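Peptidase M42 (Thaumarchaeota archaeon SCGC AB-539-E09, PDB 5DS0) probably acts as a TET aminopeptidase of the M42 family, cutting single residues from the N-terminal end of peptides at a two-metal centre. Local coordinates at residues G18-E23 against E214-R219; T254-G259 against L333-N338. All coordinates share one frame; numbering follows the deposited sequence.

Contact 1. Residues G18-E23 against E214-R219; sequences GPSGFE and EEVGLR. With CO (cobalt (II) ion), chain U.
S20 meets E215 and V216 beside the dinuclear cobalt site, where the loop after helix 2-15 lies against the loop after strand 205-211. S20 occupies the second position of a type II beta turn, P19 to F22, closed by F22 N bonding to P19 O at 2.8 Å. The third position, G21, has a positive phi of 93°, at which a CB would press on the carbonyl O before it; proline opens the turn and glycine lets it bend. E215 is the side chain that joins this turn to the metal. Its CB touches the serine hydroxyl, 3.5 Å from S20 OG. CG stands anti to the carbonyl carbon (chi1 -60°), and a bend at chi2 (-77°) carries the rest of the chain away from residues 18-23. The carboxylate ends on cobalt as a bidentate ligand: OE1 of E215 is 2.4 Å from the ion and OE2 of E215 is 2.2 Å from it, and D180 and H325 complete the coordination seen. A glutamate suits the place because it spans from the loop backbone to the metal and offers both oxygens. Its neighbour E214 belongs to the other cobalt site, so consecutive residues serve the two metals. D68 ties the loops together, its OD2 hydrogen-bonded to both S20 OG and E215 N; a small hydroxyl residue can approach E215 CB closely and still reach that carboxylate. Next to this polar link is an apolar one, S20 CB resting 3.7 Å from V216 CG1, with I270 of the second subunit packed on both residues. Within 18-23, E23 OE1 accepts from Q213 N, just ahead of 214-219, and from G21 N, which approaches from above the carboxylate plane.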
# COMPACT_ATOMS: atom_id res chain seq x y z
N GLY C 18 -21.29 -12.41 -38.32
CA GLY C 18 -20.30 -11.60 -39.03
C GLY C 18 -19.34 -10.77 -38.20
O GLY C 18 -19.41 -9.54 -38.24
N PRO C 19 -18.41 -11.41 -37.48
CA PRO C 19 -17.41 -10.68 -36.71
C PRO C 19 -16.32 -10.12 -37.62
O PRO C 19 -16.24 -10.54 -38.77
CB PRO C 19 -16.83 -11.74 -35.78
CG PRO C 19 -17.02 -13.02 -36.52
CD PRO C 19 -18.19 -12.86 -37.44
N SER C 20 -15.49 -9.21 -37.11
CA SER C 20 -14.47 -8.58 -37.93
C SER C 20 -13.62 -9.62 -38.64
O SER C 20 -13.10 -10.53 -38.01
CB SER C 20 -13.57 -7.67 -37.10
OG SER C 20 -14.33 -6.68 -36.44
N GLY C 21 -13.49 -9.49 -39.97
CA GLY C 21 -12.75 -10.46 -40.80
C GLY C 21 -13.59 -11.56 -41.42
O GLY C 21 -13.12 -12.28 -42.31
N PHE C 22 -14.82 -11.73 -40.93
CA PHE C 22 -15.66 -12.82 -41.37
C PHE C 22 -17.07 -12.34 -41.65
O PHE C 22 -18.04 -12.90 -41.16
CB PHE C 22 -15.71 -13.91 -40.29
CG PHE C 22 -14.37 -14.38 -39.81
CD1 PHE C 22 -13.65 -13.65 -38.89
CD2 PHE C 22 -13.85 -15.58 -40.24
CE1 PHE C 22 -12.42 -14.09 -38.43
CE2 PHE C 22 -12.62 -16.03 -39.78
CZ PHE C 22 -11.90 -15.28 -38.87
N GLU C 23 -17.20 -11.32 -42.49
CA GLU C 23 -18.47 -10.63 -42.68
C GLU C 23 -19.25 -11.11 -43.90
O GLU C 23 -20.20 -10.45 -44.30
CB GLU C 23 -18.23 -9.12 -42.79
CG GLU C 23 -17.40 -8.55 -41.63
CD GLU C 23 -15.91 -8.37 -41.90
OE1 GLU C 23 -15.12 -7.76 -41.10
OE2 GLU C 23 -15.48 -8.92 -42.91
N GLU C 214 -14.15 -2.50 -39.38
CA GLU C 214 -14.08 -1.24 -38.62
C GLU C 214 -13.58 -1.49 -37.21
O GLU C 214 -12.73 -0.77 -36.72
CB GLU C 214 -15.44 -0.56 -38.53
CG GLU C 214 -15.44 0.89 -38.00
CD GLU C 214 -15.54 1.08 -36.47
OE1 GLU C 214 -16.13 0.24 -35.73
OE2 GLU C 214 -15.04 2.11 -35.98
N GLU C 215 -14.10 -2.54 -36.56
CA GLU C 215 -13.88 -2.73 -35.13
C GLU C 215 -12.42 -3.09 -34.79
O GLU C 215 -12.04 -3.04 -33.63
CB GLU C 215 -14.85 -3.77 -34.54
CG GLU C 215 -16.33 -3.42 -34.67
CD GLU C 215 -16.85 -2.37 -33.68
OE1 GLU C 215 -16.04 -1.61 -33.13
OE2 GLU C 215 -18.08 -2.30 -33.42
N VAL C 216 -11.62 -3.43 -35.80
CA VAL C 216 -10.21 -3.79 -35.60
C VAL C 216 -9.22 -2.78 -36.20
O VAL C 216 -8.03 -3.07 -36.24
CB VAL C 216 -9.86 -5.22 -36.14
CG1 VAL C 216 -10.63 -6.29 -35.39
CG2 VAL C 216 -10.10 -5.34 -37.63
N GLY C 217 -9.68 -1.61 -36.64
CA GLY C 217 -8.76 -0.58 -37.15
C GLY C 217 -9.17 0.17 -38.41
O GLY C 217 -8.31 0.66 -39.16
N LEU C 218 -10.48 0.29 -38.65
CA LEU C 218 -11.02 1.09 -39.77
C LEU C 218 -10.48 0.62 -41.13
O LEU C 218 -10.22 1.43 -42.02
CB LEU C 218 -10.76 2.59 -39.54
CG LEU C 218 -10.91 3.09 -38.09
CD1 LEU C 218 -10.50 4.55 -37.98
CD2 LEU C 218 -12.33 2.86 -37.59
N ARG C 219 -10.31 -0.68 -41.27
CA ARG C 219 -9.56 -1.24 -42.38
C ARG C 219 -10.34 -1.19 -43.69
O ARG C 219 -9.81 -0.75 -44.70
CB ARG C 219 -9.10 -2.65 -42.04
CG ARG C 219 -8.14 -2.65 -40.86
CD ARG C 219 -7.54 -4.01 -40.59
NE ARG C 219 -6.71 -3.99 -39.38
CZ ARG C 219 -6.44 -5.04 -38.62
NH1 ARG C 219 -6.93 -6.25 -38.90
NH2 ARG C 219 -5.68 -4.91 -37.55
CO CO U . -17.97 -0.30 -32.51

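Contact 2. Residues T254-G259 against L333-N338; sequences TKMGKG and LKDTEN
D335, in the first turn of helix 333-349, receives two backbone N-H groups from the facing loop, one inside the type II beta turn K255-K258 (G257) and one just after it (G259). The helix starts with L333, whose carbonyl O receives E337 N. K334 follows on the exposed side. D335 comes next, with CG anti to the carbonyl carbon (chi1 -73°), which sends the acid toward the turn. Its OD2 takes G257 N at 2.8 Å, on the syn side and nearly straight (161°), while OD1 takes G259 N at 2.8 Å from above the carboxylate plane, with a more bent N-H angle of 134°. Aspartate suits the post because it offers two acceptors on a short stem. At the backbone angles of G257 and G259 a CB would press on the carbonyl O of the residue before, so glycine fits both. With an asparagine in its place, one oxygen would become an NH2, which would probably leave one of these two glycine N-H groups facing a donor. T336 turns to helix 179-197, packing on I183, F186 and V187, and E337 makes a salt bridge with R194 of that helix. N338 leans on P260, and its backbone N bonds to K334 O at 3.0 Å.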
# COMPACT_ATOMS: atom_id res chain seq x y z
N THR C 254 -25.90 12.06 -25.88
CA THR C 254 -27.08 11.59 -26.60
C THR C 254 -28.00 10.74 -25.75
O THR C 254 -27.55 10.04 -24.85
CB THR C 254 -26.73 10.80 -27.86
OG1 THR C 254 -25.86 9.72 -27.54
CG2 THR C 254 -26.05 11.70 -28.86
N LYS C 255 -29.29 10.83 -26.04
CA LYS C 255 -30.32 10.07 -25.37
C LYS C 255 -31.13 9.28 -26.38
O LYS C 255 -31.46 9.79 -27.46
CB LYS C 255 -31.24 11.01 -24.59
CG LYS C 255 -30.52 11.83 -23.53
CD LYS C 255 -31.47 12.59 -22.63
CE LYS C 255 -30.78 13.14 -21.40
NZ LYS C 255 -30.36 12.10 -20.42
N MSE C 256 -31.45 8.05 -26.05
CA MSE C 256 -32.22 7.21 -26.94
C MSE C 256 -33.60 7.79 -27.02
O MSE C 256 -34.24 8.06 -26.00
CB MSE C 256 -32.25 5.79 -26.41
CG MSE C 256 -32.96 4.84 -27.36
SE MSE C 256 -33.17 3.07 -26.52
CE MSE C 256 -34.61 3.41 -25.22
N GLY C 257 -34.07 8.00 -28.25
CA GLY C 257 -35.42 8.52 -28.49
C GLY C 257 -35.52 10.01 -28.75
O GLY C 257 -36.58 10.48 -29.13
N LYS C 258 -34.43 10.73 -28.59
CA LYS C 258 -34.39 12.18 -28.80
C LYS C 258 -33.77 12.55 -30.14
O LYS C 258 -33.44 13.71 -30.38
CB LYS C 258 -33.62 12.84 -27.67
CG LYS C 258 -34.32 12.75 -26.33
CD LYS C 258 -35.39 13.82 -26.21
CE LYS C 258 -36.62 13.30 -25.49
NZ LYS C 258 -37.68 14.35 -25.49
N GLY C 259 -33.61 11.57 -31.02
CA GLY C 259 -33.24 11.84 -32.42
C GLY C 259 -31.84 11.40 -32.76
O GLY C 259 -31.05 11.12 -31.87
N LEU C 333 -36.47 2.77 -32.74
CA LEU C 333 -36.87 2.68 -34.15
C LEU C 333 -37.25 4.03 -34.72
O LEU C 333 -37.11 4.27 -35.91
CB LEU C 333 -38.03 1.72 -34.32
CG LEU C 333 -37.67 0.28 -33.99
CD1 LEU C 333 -38.90 -0.59 -34.11
CD2 LEU C 333 -36.55 -0.24 -34.90
N LYS C 334 -37.74 4.92 -33.85
CA LYS C 334 -38.05 6.27 -34.23
C LYS C 334 -36.79 7.05 -34.60
O LYS C 334 -36.78 7.74 -35.62
CB LYS C 334 -38.77 6.96 -33.09
CG LYS C 334 -39.33 8.32 -33.46
CD LYS C 334 -39.76 9.08 -32.22
CE LYS C 334 -40.19 10.48 -32.61
NZ LYS C 334 -40.36 11.36 -31.41
N ASP C 335 -35.74 6.96 -33.78
CA ASP C 335 -34.46 7.59 -34.10
C ASP C 335 -33.93 7.11 -35.45
O ASP C 335 -33.46 7.89 -36.27
CB ASP C 335 -33.39 7.26 -33.05
CG ASP C 335 -33.59 7.97 -31.71
OD1 ASP C 335 -34.37 8.95 -31.63
OD2 ASP C 335 -32.93 7.53 -30.71
N THR C 336 -34.03 5.79 -35.67
CA THR C 336 -33.59 5.16 -36.91
C THR C 336 -34.34 5.73 -38.11
O THR C 336 -33.75 6.11 -39.11
CB THR C 336 -33.84 3.63 -36.84
OG1 THR C 336 -33.18 3.12 -35.69
CG2 THR C 336 -33.32 2.91 -38.06
N GLU C 337 -35.66 5.80 -37.99
CA GLU C 337 -36.48 6.35 -39.05
C GLU C 337 -36.03 7.77 -39.39
O GLU C 337 -35.91 8.14 -40.56
CB GLU C 337 -37.95 6.32 -38.62
CG GLU C 337 -38.92 6.95 -39.61
CD GLU C 337 -38.83 6.36 -41.01
OE1 GLU C 337 -38.35 5.20 -41.15
OE2 GLU C 337 -39.28 7.03 -41.98
N ASN C 338 -35.81 8.58 -38.36
CA ASN C 338 -35.39 9.96 -38.55
C ASN C 338 -34.01 10.06 -39.18
O ASN C 338 -33.74 11.01 -39.91
CB ASN C 338 -35.42 10.73 -37.23
CG ASN C 338 -36.80 11.28 -36.92
OD1 ASN C 338 -37.57 11.61 -37.82
ND2 ASN C 338 -37.09 11.42 -35.64

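Contacts 1 and 2 do not touch: their centres lie 26 Å apart and their nearest atoms about 15 Å. They follow one another along the chain, and the mixed sheet connects them. Strand 205-211 leads to the E214-R219 loop of contact 1; strand 232-240, carrying the cobalt ligand E237, precedes the T254-G259 loop of contact 2. H325, which shares a cobalt with E215, falls between strands 314-322 and 329-332, and the latter runs straight into helix 333-349. Contact 1 reaches the metal itself through E215, whereas contact 2 fastens a loop to a helix farther from the chain centre. Both border neighbouring copies: the second subunit at S20 and V216, the third at M256, in a twelve-chain assembly.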